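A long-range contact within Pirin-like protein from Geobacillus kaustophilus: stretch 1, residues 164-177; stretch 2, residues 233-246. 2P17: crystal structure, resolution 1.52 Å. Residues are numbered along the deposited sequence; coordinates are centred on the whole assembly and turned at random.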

# COMPACT_ATOMS: atom_id res chain seq x y z
N ILE A 164 10.57 6.83 -6.99
CA ILE A 164 10.73 7.08 -8.40
C ILE A 164 9.37 7.58 -8.91
O ILE A 164 9.21 8.78 -9.14
CB ILE A 164 11.28 5.83 -9.13
CG1 ILE A 164 12.74 5.59 -8.68
CG2 ILE A 164 11.23 6.00 -10.63
CD1 ILE A 164 13.28 4.23 -8.97
N VAL A 165 8.38 6.70 -9.05
CA VAL A 165 7.01 7.15 -9.25
C VAL A 165 6.55 7.73 -7.91
O VAL A 165 6.62 7.05 -6.88
CB VAL A 165 6.07 5.98 -9.66
CG1 VAL A 165 4.60 6.39 -9.53
CG2 VAL A 165 6.35 5.52 -11.07
N PRO A 166 6.07 8.99 -7.91
CA PRO A 166 5.49 9.52 -6.67
C PRO A 166 4.33 8.68 -6.18
O PRO A 166 3.36 8.47 -6.92
CB PRO A 166 5.01 10.93 -7.07
CG PRO A 166 5.88 11.30 -8.24
CD PRO A 166 6.05 10.00 -8.99
N VAL A 167 4.45 8.19 -4.95
CA VAL A 167 3.40 7.38 -4.32
C VAL A 167 3.13 7.93 -2.93
O VAL A 167 4.05 8.14 -2.13
CB VAL A 167 3.81 5.89 -4.22
CG1 VAL A 167 2.79 5.06 -3.42
CG2 VAL A 167 3.99 5.29 -5.61
N THR A 168 1.86 8.16 -2.64
CA THR A 168 1.43 8.47 -1.29
C THR A 168 0.88 7.20 -0.65
O THR A 168 -0.02 6.57 -1.21
CB THR A 168 0.41 9.60 -1.29
OG1 THR A 168 1.10 10.83 -1.57
CG2 THR A 168 -0.33 9.71 0.06
N MSE A 169 1.46 6.82 0.47
CA MSE A 169 1.03 5.64 1.21
C MSE A 169 0.92 6.03 2.67
O MSE A 169 1.90 6.45 3.28
CB MSE A 169 2.02 4.49 1.06
CG MSE A 169 1.61 3.25 1.85
SE MSE A 169 2.98 1.88 1.65
CE MSE A 169 2.18 0.51 2.79
N VAL A 170 -0.30 5.96 3.18
CA VAL A 170 -0.57 6.36 4.55
C VAL A 170 -1.37 5.31 5.29
O VAL A 170 -2.22 4.63 4.71
CB VAL A 170 -1.31 7.73 4.64
CG1 VAL A 170 -0.49 8.87 4.01
CG2 VAL A 170 -2.71 7.66 4.04
N GLU A 171 -1.07 5.17 6.57
CA GLU A 171 -1.85 4.32 7.45
C GLU A 171 -2.70 5.20 8.37
O GLU A 171 -2.16 6.05 9.08
CB GLU A 171 -0.92 3.43 8.26
CG GLU A 171 -1.65 2.48 9.21
CD GLU A 171 -0.68 1.70 10.04
OE1 GLU A 171 0.40 2.25 10.34
OE2 GLU A 171 -1.01 0.56 10.42
N MSE A 172 -4.01 4.97 8.36
CA MSE A 172 -4.92 5.72 9.21
C MSE A 172 -5.48 4.85 10.30
O MSE A 172 -5.92 3.73 10.02
CB MSE A 172 -6.08 6.29 8.41
CG MSE A 172 -5.68 7.16 7.28
SE MSE A 172 -7.27 7.99 6.59
CE MSE A 172 -6.58 8.43 4.95
N ILE A 173 -5.43 5.35 11.52
CA ILE A 173 -6.11 4.74 12.66
C ILE A 173 -7.06 5.81 13.17
O ILE A 173 -6.64 6.89 13.60
CB ILE A 173 -5.14 4.31 13.76
CG1 ILE A 173 -4.10 3.31 13.22
CG2 ILE A 173 -5.93 3.69 14.91
CD1 ILE A 173 -2.99 2.93 14.22
N VAL A 174 -8.36 5.51 13.09
CA VAL A 174 -9.38 6.53 13.30
C VAL A 174 -10.39 6.04 14.34
O VAL A 174 -10.91 4.94 14.22
CB VAL A 174 -10.11 6.85 11.97
CG1 VAL A 174 -11.02 8.05 12.14
CG2 VAL A 174 -9.10 7.13 10.84
N GLU A 175 -10.65 6.87 15.34
CA GLU A 175 -11.61 6.54 16.39
C GLU A 175 -13.04 6.71 15.87
O GLU A 175 -13.29 7.57 15.02
CB GLU A 175 -11.37 7.38 17.65
CG GLU A 175 -9.94 7.32 18.22
CD GLU A 175 -9.47 5.92 18.59
OE1 GLU A 175 -10.19 5.24 19.36
OE2 GLU A 175 -8.38 5.50 18.13
N PRO A 176 -13.99 5.90 16.38
CA PRO A 176 -15.37 5.99 15.91
C PRO A 176 -15.90 7.42 16.04
O PRO A 176 -15.68 8.06 17.09
CB PRO A 176 -16.14 5.07 16.87
CG PRO A 176 -15.14 4.13 17.39
CD PRO A 176 -13.81 4.85 17.39
N GLY A 177 -16.55 7.90 14.99
CA GLY A 177 -17.12 9.25 14.97
C GLY A 177 -16.21 10.33 14.43
O GLY A 177 -16.66 11.43 14.12
N GLU A 233 -16.86 2.08 13.24
CA GLU A 233 -16.13 1.33 14.25
C GLU A 233 -14.67 1.83 14.29
O GLU A 233 -14.26 2.61 13.41
CB GLU A 233 -16.15 -0.17 13.95
CG GLU A 233 -17.52 -0.81 13.87
CD GLU A 233 -17.41 -2.23 13.37
OE1 GLU A 233 -17.17 -2.43 12.15
OE2 GLU A 233 -17.53 -3.16 14.20
N LYS A 234 -13.90 1.42 15.30
CA LYS A 234 -12.47 1.72 15.34
C LYS A 234 -11.85 1.25 14.02
O LYS A 234 -11.90 0.07 13.70
CB LYS A 234 -11.80 1.03 16.54
CG LYS A 234 -10.34 1.40 16.78
CD LYS A 234 -10.16 2.87 17.08
N LEU A 235 -11.28 2.19 13.27
CA LEU A 235 -10.92 1.95 11.88
C LEU A 235 -9.41 1.99 11.67
O LEU A 235 -8.74 2.92 12.13
CB LEU A 235 -11.59 3.01 10.99
CG LEU A 235 -11.39 3.07 9.48
CD1 LEU A 235 -11.98 1.84 8.81
CD2 LEU A 235 -12.06 4.31 8.94
N ARG A 236 -8.88 0.98 10.98
CA ARG A 236 -7.49 0.99 10.57
C ARG A 236 -7.43 0.67 9.08
O ARG A 236 -8.05 -0.30 8.64
CB ARG A 236 -6.66 -0.02 11.37
CG ARG A 236 -5.16 0.10 11.15
CD ARG A 236 -4.40 -0.71 12.19
NE ARG A 236 -2.96 -0.44 12.14
CZ ARG A 236 -2.12 -0.62 13.15
NH1 ARG A 236 -2.56 -1.07 14.33
NH2 ARG A 236 -0.83 -0.35 12.99
N LEU A 237 -6.72 1.48 8.31
CA LEU A 237 -6.68 1.27 6.86
C LEU A 237 -5.36 1.76 6.27
O LEU A 237 -4.66 2.56 6.87
CB LEU A 237 -7.87 1.97 6.18
CG LEU A 237 -7.95 3.50 6.25
CD1 LEU A 237 -7.05 4.20 5.23
CD2 LEU A 237 -9.39 3.94 6.07
N LEU A 238 -5.06 1.26 5.08
CA LEU A 238 -3.95 1.75 4.27
C LEU A 238 -4.49 2.41 3.01
O LEU A 238 -5.31 1.83 2.32
CB LEU A 238 -3.01 0.60 3.90
CG LEU A 238 -2.24 -0.04 5.06
CD1 LEU A 238 -1.67 -1.37 4.60
CD2 LEU A 238 -1.15 0.88 5.56
N LEU A 239 -4.02 3.62 2.73
CA LEU A 239 -4.38 4.33 1.50
C LEU A 239 -3.15 4.40 0.61
O LEU A 239 -2.06 4.80 1.05
CB LEU A 239 -4.89 5.74 1.82
CG LEU A 239 -5.38 6.64 0.69
CD1 LEU A 239 -6.45 7.61 1.19
CD2 LEU A 239 -4.22 7.43 0.05
N TYR A 240 -3.33 4.03 -0.66
CA TYR A 240 -2.26 4.04 -1.65
C TYR A 240 -2.72 4.88 -2.83
O TYR A 240 -3.80 4.64 -3.36
CB TYR A 240 -2.03 2.64 -2.20
CG TYR A 240 -1.63 1.55 -1.23
CD1 TYR A 240 -0.29 1.23 -1.04
CD2 TYR A 240 -2.60 0.79 -0.56
CE1 TYR A 240 0.08 0.16 -0.19
CE2 TYR A 240 -2.23 -0.27 0.28
CZ TYR A 240 -0.89 -0.57 0.46
OH TYR A 240 -0.54 -1.62 1.28
N ALA A 241 -1.91 5.84 -3.26
CA ALA A 241 -2.25 6.62 -4.44
C ALA A 241 -0.97 7.05 -5.10
O ALA A 241 -0.00 7.37 -4.42
CB ALA A 241 -3.09 7.82 -4.07
N GLY A 242 -0.93 7.04 -6.43
CA GLY A 242 0.31 7.37 -7.10
C GLY A 242 0.10 8.07 -8.43
O GLY A 242 -1.01 8.09 -8.97
N GLU A 243 1.18 8.60 -8.95
CA GLU A 243 1.14 9.28 -10.24
C GLU A 243 1.21 8.24 -11.36
O GLU A 243 2.18 7.50 -11.45
CB GLU A 243 2.35 10.20 -10.33
CG GLU A 243 2.47 10.91 -11.65
CD GLU A 243 3.56 11.95 -11.59
OE1 GLU A 243 4.73 11.58 -11.80
OE2 GLU A 243 3.23 13.13 -11.33
N PRO A 244 0.17 8.17 -12.21
CA PRO A 244 0.24 7.22 -13.33
C PRO A 244 1.45 7.39 -14.23
O PRO A 244 1.90 8.52 -14.47
CB PRO A 244 -1.06 7.51 -14.12
CG PRO A 244 -2.00 8.01 -13.07
CD PRO A 244 -1.13 8.88 -12.19
N VAL A 245 1.97 6.26 -14.71
CA VAL A 245 3.14 6.23 -15.59
C VAL A 245 2.71 6.55 -17.02
O VAL A 245 3.44 7.23 -17.75
CB VAL A 245 3.87 4.86 -15.51
CG1 VAL A 245 5.00 4.79 -16.50
CG2 VAL A 245 4.39 4.62 -14.10
N ASN A 246 1.52 6.09 -17.40
CA ASN A 246 0.98 6.36 -18.73
C ASN A 246 1.87 5.84 -19.85
O ASN A 246 2.09 6.51 -20.87
CB ASN A 246 0.69 7.87 -18.88
CG ASN A 246 -0.46 8.33 -18.00
OD1 ASN A 246 -1.51 7.69 -17.93
ND2 ASN A 246 -0.27 9.45 -17.32

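Two strands, 167-174 and 235-242, run antiparallel at 173°, their axes approach to 4.6 Å, and the first rule of the contact is an unbroken register. Thr168, Val170, Met172 and Val174 each form a hydrogen-bonded pair with Ala241, Leu239, Leu237 and Leu235, so every second residue gives its N-H and takes one back through its carbonyl. Between these pairs, CA-H groups lean on the same oxygens, as where Met169 CA lies 3.2 Å from Leu239 O. Beyond the strands, Glu243 N reaches Pro166 O at 3.0 Å and extends the ladder by one rung.

Leu239 and Met172 cover the most surface, 77 and 76 Å², and they share a face. Leu239 is bonded by its backbone to Val170, with Leu239 N 2.9 Å from Val170 O, and this pairing sets its CB 3.7 Å from Val170 CG2. Met172, a selenomethionine, is paired with Leu237 instead, yet its extended side chain (chi2 and chi3 both t) carries CE to 3.9 Å from Leu239 CD1, while its CG lies 3.9 Å from Leu237 CD1. One long, unbranched side chain thus touches two leucines, its direct partner and the next residue on that face. Val174 and Leu235 continue the same apolar row, CB to CB at 4.2 Å.

The other face mixes chemistries. Arg236, covering 71 Å², stands opposite Ile173 in the register but makes its salt bridge with Glu171, two residues back. Both side chains are nearly extended, which lets them meet along the diagonal: Glu171 OE2 accepts from Arg236 NE at 2.8 Å and from Arg236 NH2 at 2.7 Å, lying near the guanidinium plane where the N-H groups point. Ile173 CD1 lies over one face of the guanidinium, 3.8 Å from Arg236 CZ. The charge is met at the edge, and one face is covered by carbon.

Further along this face, Leu238 CD2 packs 3.7 Å from Glu171 CB, against the aliphatic part of the acid. Met169, also selenomethionine and fully extended, brings CE to 3.7 Å from Tyr240 CE1; its SE sits 4.9 Å from the ring centroid, in an oblique approach.

At one end, Val167 faces Gly242 with their CA atoms only 4.2 Å apart. A CB at Gly242 would lie 3.3 Å from Pro166 O and 3.4 Å from Val167 CG2, so glycine suits this tight pairing. At the other end, Lys234 lays its modelled methylenes beside the first stretch, CD 3.6 Å from Val174 O.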